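PDB 2EH6: acetylornithine aminotransferase from Aquifex aeolicus, which catalyses the pyridoxal-phosphate-dependent transfer of an amino group from N(2)-acetyl-L-ornithine to 2-oxoglutarate, a step of arginine biosynthesis. Local coordinates for residues K117-S122 against D170-G175; L341-T346 against S369-I374. All coordinates share one frame; numbering follows the deposited sequence. Where two conformers were deposited one is given.

Interaction 1 of 2, residues K117-S122 against D170-G175; sequences KWKFIS and DEETAG
Trp118 directs its CB away from segment 170-175, but its CG lies between its own backbone N and carbonyl carbon (chi1 54°) and the end of the ring comes nearer. Glu172 has CG anti to its carbonyl carbon (chi1 -72°), and the two side chains lie side by side, pointing the same way. Trp118 NE1 donates to Glu172 OE1 at 3.0 Å, on the anti lone pair. The bond is bent, with 137° at the hydrogen, and the oxygen sits at the indole edge, tilted from the ring plane. Lys119 CG packs over the centre of one face of the same ring. Pro149 of the second subunit also packs on Trp118.

Lys119 then runs extended and crosses Asp170 at about a right angle. Its NZ forms a salt bridge with Asp170 OD2 at 3.5 Å. Asp170 OD1 accepts from Glu172 N at 2.6 Å, which makes an Asx turn within the type I turn 170-173.

The backbones pair as parallel strands with a beta bulge between Lys119 and Phe120. Glu172 O takes two donors, Trp118 N at 2.9 Å and Lys119 N at 3.0 Å. Lys119 O accepts from Ala174 N at 2.7 Å and, weakly, from Gly175 N. Ile121 N reaches Gly175 O at 3.1 Å. Ala174 CB lies over one face of the Phe120 ring, while helix 95-112 also touches that ring.

A water donates to Asp170 O and Thr173 O and accepts a weak bond from Lys117 NZ. Strands 119-123 and 173-178 are neighbours in the seven-stranded sheet of the large, cofactor-binding domain. The contact passes from a polar, partly exposed turn, where Asp170 probably balances the charge of Lys119, to buried strand pairing.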
loop_
_atom_site.group_PDB
_atom_site.type_symbol
_atom_site.label_atom_id
_atom_site.label_comp_id
_atom_site.label_asym_id
_atom_site.label_seq_id
_atom_site.Cartn_x
_atom_site.Cartn_y
_atom_site.Cartn_z
ATOM N N LYS A 117 0.501 -19.570 19.519
ATOM C CA LYS A 117 -0.689 -18.734 19.423
ATOM C C LYS A 117 -0.673 -18.107 18.036
ATOM O O LYS A 117 0.236 -17.353 17.705
ATOM C CB LYS A 117 -0.662 -17.636 20.485
ATOM C CG LYS A 117 -0.649 -18.149 21.909
ATOM C CD LYS A 117 -0.721 -16.996 22.888
ATOM C CE LYS A 117 -0.885 -17.486 24.309
ATOM N NZ LYS A 117 -1.190 -16.360 25.227
ATOM N N TRP A 118 -1.672 -18.426 17.224
ATOM C CA TRP A 118 -1.717 -17.889 15.875
ATOM C C TRP A 118 -3.107 -17.463 15.419
ATOM O O TRP A 118 -3.271 -16.977 14.300
ATOM C CB TRP A 118 -1.144 -18.907 14.880
ATOM C CG TRP A 118 -1.841 -20.231 15.007
ATOM C CD1 TRP A 118 -1.577 -21.211 15.921
ATOM C CD2 TRP A 118 -2.982 -20.676 14.262
ATOM N NE1 TRP A 118 -2.485 -22.235 15.797
ATOM C CE2 TRP A 118 -3.358 -21.934 14.786
ATOM C CE3 TRP A 118 -3.725 -20.133 13.206
ATOM C CZ2 TRP A 118 -4.448 -22.658 14.288
ATOM C CZ3 TRP A 118 -4.808 -20.855 12.711
ATOM C CH2 TRP A 118 -5.158 -22.104 13.254
ATOM N N LYS A 119 -4.102 -17.642 16.285
ATOM C CA LYS A 119 -5.471 -17.271 15.952
ATOM C C LYS A 119 -5.786 -15.840 16.369
ATOM O O LYS A 119 -5.130 -15.267 17.235
ATOM C CB LYS A 119 -6.468 -18.212 16.634
ATOM C CG LYS A 119 -6.312 -19.678 16.267
ATOM C CD LYS A 119 -7.399 -20.517 16.935
ATOM C CE LYS A 119 -7.216 -21.995 16.627
ATOM N NZ LYS A 119 -8.291 -22.811 17.253
ATOM N N PHE A 120 -6.807 -15.274 15.747
ATOM C CA PHE A 120 -7.217 -13.916 16.058
ATOM C C PHE A 120 -8.719 -13.848 16.156
ATOM O O PHE A 120 -9.438 -14.551 15.442
ATOM C CB PHE A 120 -6.751 -12.947 14.966
ATOM C CG PHE A 120 -5.270 -12.780 14.895
ATOM C CD1 PHE A 120 -4.620 -11.863 15.710
ATOM C CD2 PHE A 120 -4.518 -13.555 14.023
ATOM C CE1 PHE A 120 -3.236 -11.719 15.657
ATOM C CE2 PHE A 120 -3.139 -13.422 13.965
ATOM C CZ PHE A 120 -2.495 -12.502 14.782
ATOM N N ILE A 121 -9.185 -13.003 17.060
ATOM C CA ILE A 121 -10.602 -12.781 17.237
ATOM C C ILE A 121 -10.843 -11.340 16.816
ATOM O O ILE A 121 -10.228 -10.427 17.360
ATOM C CB ILE A 121 -11.029 -12.927 18.712
ATOM C CG1 ILE A 121 -10.850 -14.379 19.168
ATOM C CG2 ILE A 121 -12.482 -12.471 18.879
ATOM C CD1 ILE A 121 -11.186 -14.609 20.635
ATOM N N SER A 122 -11.702 -11.139 15.827
ATOM C CA SER A 122 -12.034 -9.790 15.393
ATOM C C SER A 122 -13.540 -9.680 15.588
ATOM O O SER A 122 -14.147 -10.571 16.181
ATOM C CB SER A 122 -11.636 -9.553 13.930
ATOM O OG SER A 122 -12.298 -10.445 13.058
ATOM N N ASP A 170 -9.208 -19.144 23.136
ATOM C CA ASP A 170 -8.567 -20.351 23.644
ATOM C C ASP A 170 -7.087 -20.048 23.828
ATOM O O ASP A 170 -6.669 -18.901 23.667
ATOM C CB ASP A 170 -8.760 -21.533 22.686
ATOM C CG ASP A 170 -8.298 -21.235 21.276
ATOM O OD1 ASP A 170 -7.124 -20.858 21.094
ATOM O OD2 ASP A 170 -9.114 -21.388 20.344
ATOM N N GLU A 171 -6.296 -21.063 24.166
ATOM C CA GLU A 171 -4.866 -20.865 24.412
ATOM C C GLU A 171 -4.041 -20.672 23.121
ATOM O O GLU A 171 -2.853 -20.386 23.146
ATOM C CB GLU A 171 -4.332 -22.045 25.234
ATOM C CG GLU A 171 -4.531 -23.396 24.545
ATOM C CD GLU A 171 -5.990 -23.780 24.606
ATOM O OE1 GLU A 171 -6.582 -23.673 25.674
ATOM O OE2 GLU A 171 -6.522 -24.209 23.585
ATOM N N GLU A 172 -4.703 -20.865 21.962
ATOM C CA GLU A 172 -3.992 -20.660 20.694
ATOM C C GLU A 172 -4.295 -19.280 20.088
ATOM O O GLU A 172 -3.893 -18.944 18.982
ATOM C CB GLU A 172 -4.410 -21.763 19.715
ATOM C CG GLU A 172 -3.823 -23.132 20.078
ATOM C CD GLU A 172 -4.224 -24.148 19.031
ATOM O OE1 GLU A 172 -3.841 -23.985 17.880
ATOM O OE2 GLU A 172 -4.878 -25.128 19.386
ATOM N N THR A 173 -5.066 -18.479 20.851
ATOM C CA THR A 173 -5.385 -17.127 20.400
ATOM C C THR A 173 -4.200 -16.179 20.592
ATOM O O THR A 173 -3.691 -15.993 21.691
ATOM C CB THR A 173 -6.578 -16.613 21.210
ATOM O OG1 THR A 173 -7.683 -17.505 21.040
ATOM C CG2 THR A 173 -6.987 -15.220 20.718
ATOM N N ALA A 174 -3.746 -15.579 19.494
ATOM C CA ALA A 174 -2.602 -14.676 19.531
ATOM C C ALA A 174 -3.009 -13.259 19.892
ATOM O O ALA A 174 -2.260 -12.537 20.549
ATOM C CB ALA A 174 -1.885 -14.686 18.182
ATOM N N GLY A 175 -4.199 -12.861 19.460
ATOM C CA GLY A 175 -4.650 -11.519 19.761
ATOM C C GLY A 175 -6.074 -11.215 19.358
ATOM O O GLY A 175 -6.730 -12.000 18.670
HETATM O O HOH W 1 -4.042 -17.198 24.259
#

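Interaction 2 of 2, residues L341-T346 against S369-I374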
loop_
_atom_site.group_PDB
_atom_site.type_symbol
_atom_site.label_atom_id
_atom_site.label_comp_id
_atom_site.label_asym_id
_atom_site.label_seq_id
_atom_site.Cartn_x
_atom_site.Cartn_y
_atom_site.Cartn_z
ATOM N N LEU A 341 -23.334 19.555 -1.008
ATOM C CA LEU A 341 -22.843 18.950 0.230
ATOM C C LEU A 341 -22.465 17.495 0.004
ATOM O O LEU A 341 -23.268 16.707 -0.505
ATOM C CB LEU A 341 -23.897 19.015 1.343
ATOM C CG LEU A 341 -23.464 18.308 2.640
ATOM C CD1 LEU A 341 -22.330 19.097 3.286
ATOM C CD2 LEU A 341 -24.637 18.184 3.602
ATOM N N LEU A 342 -21.241 17.147 0.387
ATOM C CA LEU A 342 -20.751 15.784 0.247
ATOM C C LEU A 342 -20.888 15.030 1.563
ATOM O O LEU A 342 -20.237 15.376 2.559
ATOM C CB LEU A 342 -19.277 15.775 -0.166
ATOM C CG LEU A 342 -18.855 16.518 -1.433
ATOM C CD1 LEU A 342 -17.348 16.363 -1.621
ATOM C CD2 LEU A 342 -19.606 15.965 -2.632
ATOM N N ILE A 343 -21.744 14.012 1.567
ATOM C CA ILE A 343 -21.936 13.175 2.741
ATOM C C ILE A 343 -21.771 11.730 2.273
ATOM O O ILE A 343 -21.711 11.465 1.068
ATOM C CB ILE A 343 -23.335 13.374 3.390
ATOM C CG1 ILE A 343 -24.444 13.142 2.358
ATOM C CG2 ILE A 343 -23.440 14.770 3.979
ATOM C CD1 ILE A 343 -25.845 13.339 2.919
ATOM N N ASN A 344 -21.693 10.801 3.218
ATOM C CA ASN A 344 -21.507 9.395 2.883
ATOM C C ASN A 344 -22.568 8.491 3.502
ATOM O O ASN A 344 -23.104 8.779 4.568
ATOM C CB ASN A 344 -20.108 8.952 3.322
ATOM C CG ASN A 344 -19.848 7.483 3.062
ATOM O OD1 ASN A 344 -19.867 6.665 3.982
ATOM N ND2 ASN A 344 -19.603 7.139 1.802
ATOM N N CYS A 345 -22.879 7.401 2.810
ATOM C CA CYS A 345 -23.866 6.441 3.285
ATOM C C CYS A 345 -23.183 5.094 3.445
ATOM O O CYS A 345 -22.589 4.575 2.501
ATOM C CB CYS A 345 -25.018 6.324 2.286
ATOM S SG CYS A 345 -26.282 5.063 2.681
ATOM N N THR A 346 -23.268 4.529 4.643
ATOM C CA THR A 346 -22.643 3.246 4.906
ATOM C C THR A 346 -23.584 2.360 5.722
ATOM O O THR A 346 -24.566 2.842 6.290
ATOM C CB THR A 346 -21.298 3.447 5.651
ATOM O OG1 THR A 346 -20.521 2.247 5.570
ATOM C CG2 THR A 346 -21.536 3.808 7.113
ATOM N N SER A 369 -28.146 22.790 7.672
ATOM C CA SER A 369 -29.245 23.377 6.915
ATOM C C SER A 369 -29.634 22.468 5.749
ATOM O O SER A 369 -30.814 22.183 5.534
ATOM C CB SER A 369 -28.843 24.760 6.391
ATOM O OG SER A 369 -29.941 25.410 5.774
ATOM N N VAL A 370 -28.639 22.011 4.997
ATOM C CA VAL A 370 -28.883 21.128 3.862
ATOM C C VAL A 370 -29.552 19.838 4.324
ATOM O O VAL A 370 -30.481 19.341 3.686
ATOM C CB VAL A 370 -27.570 20.777 3.139
ATOM C CG1 VAL A 370 -27.813 19.675 2.119
ATOM C CG2 VAL A 370 -27.012 22.019 2.456
ATOM N N LEU A 371 -29.070 19.295 5.436
ATOM C CA LEU A 371 -29.628 18.068 5.989
ATOM C C LEU A 371 -31.086 18.270 6.390
ATOM O O LEU A 371 -31.939 17.419 6.131
ATOM C CB LEU A 371 -28.809 17.623 7.202
ATOM C CG LEU A 371 -27.397 17.129 6.885
ATOM C CD1 LEU A 371 -26.649 16.834 8.178
ATOM C CD2 LEU A 371 -27.482 15.885 6.021
ATOM N N ARG A 372 -31.367 19.402 7.028
ATOM C CA ARG A 372 -32.723 19.711 7.459
ATOM C C ARG A 372 -33.654 19.743 6.249
ATOM O O ARG A 372 -34.792 19.276 6.315
ATOM C CB ARG A 372 -32.755 21.066 8.179
ATOM C CG ARG A 372 -34.119 21.445 8.761
ATOM C CD ARG A 372 -34.027 22.713 9.600
ATOM N NE ARG A 372 -35.251 22.993 10.359
ATOM C CZ ARG A 372 -36.358 23.534 9.854
ATOM N NH1 ARG A 372 -36.423 23.868 8.572
ATOM N NH2 ARG A 372 -37.405 23.757 10.641
ATOM N N GLU A 373 -33.161 20.278 5.137
ATOM C CA GLU A 373 -33.967 20.376 3.926
ATOM C C GLU A 373 -34.153 19.080 3.140
ATOM O O GLU A 373 -35.110 18.960 2.375
ATOM C CB GLU A 373 -33.389 21.448 2.994
ATOM C CG GLU A 373 -33.515 22.867 3.525
ATOM C CD GLU A 373 -34.960 23.257 3.826
ATOM O OE1 GLU A 373 -35.795 23.232 2.895
ATOM O OE2 GLU A 373 -35.258 23.588 4.996
ATOM N N ILE A 374 -33.265 18.106 3.321
ATOM C CA ILE A 374 -33.386 16.858 2.570
ATOM C C ILE A 374 -33.882 15.649 3.358
ATOM O O ILE A 374 -34.543 14.774 2.803
ATOM C CB ILE A 374 -32.043 16.467 1.898
ATOM C CG1 ILE A 374 -31.012 16.084 2.959
ATOM C CG2 ILE A 374 -31.534 17.622 1.044
ATOM C CD1 ILE A 374 -29.690 15.605 2.380
#
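Leu341 and Val370 face each other where strand 341-346 passes helix 361-374, their CA atoms 7.4 Å apart, and no hydrogen bond joins the two backbones. Leu341, Ile343, Val370 and Ile374 direct their CB atoms toward the opposite segment.

Leu341 has CG anti to its backbone N (chi1 176°). Its CD2 methyl meets Val370 CG1 at 3.8 Å and Val370 CB at 3.9 Å. The CG1 branch of Val370 also lies 4.0 Å from Leu341 CB. These two side chains slide past each other in opposite directions.

Leu371 brings in its CD2 methyl. It approaches Ile343 CD1 at 4.3 Å and lies slightly farther from Leu341 CD2. The same Ile343 CD1 comes within 4.5 Å of Ile374 CD1, and Ile374 contributes little surface. Ala336 of helix 330-338 touches both Ile343 and Ile374, and Phe353 of strand 350-353 touches both Ile343 and Leu371.

Farther along the strand, Cys345 forms a disulfide with Cys329. This is helix-on-sheet packing, with the C-terminal helix laid against the mixed sheet that contains strands 29-32, 341-346 and 350-353, away from the annotated sites. Only branched aliphatic groups meet, so the contact rests on dispersion and the hydrophobic effect, without directional bonds.

Overall arrangement
Interaction 1 and interaction 2 lie on opposite sides of the chain's centre, with their own centres 41 Å apart and nearest atoms about 17 Å apart. They share no strand or helix. Interaction 1 joins two adjacent strands of one seven-stranded sheet. Interaction 2 joins a strand of the other such sheet to the C-terminal helix. The first is partly buried, running from a polar turn into the interior, and it buries 569 Å². The second is buried and smaller, at 168 Å². Interaction 1 combines backbone bonds with an indole-carboxylate bond and a salt bridge, while in interaction 2 only aliphatic side chains meet. Along the chain, the first closes before the second opens.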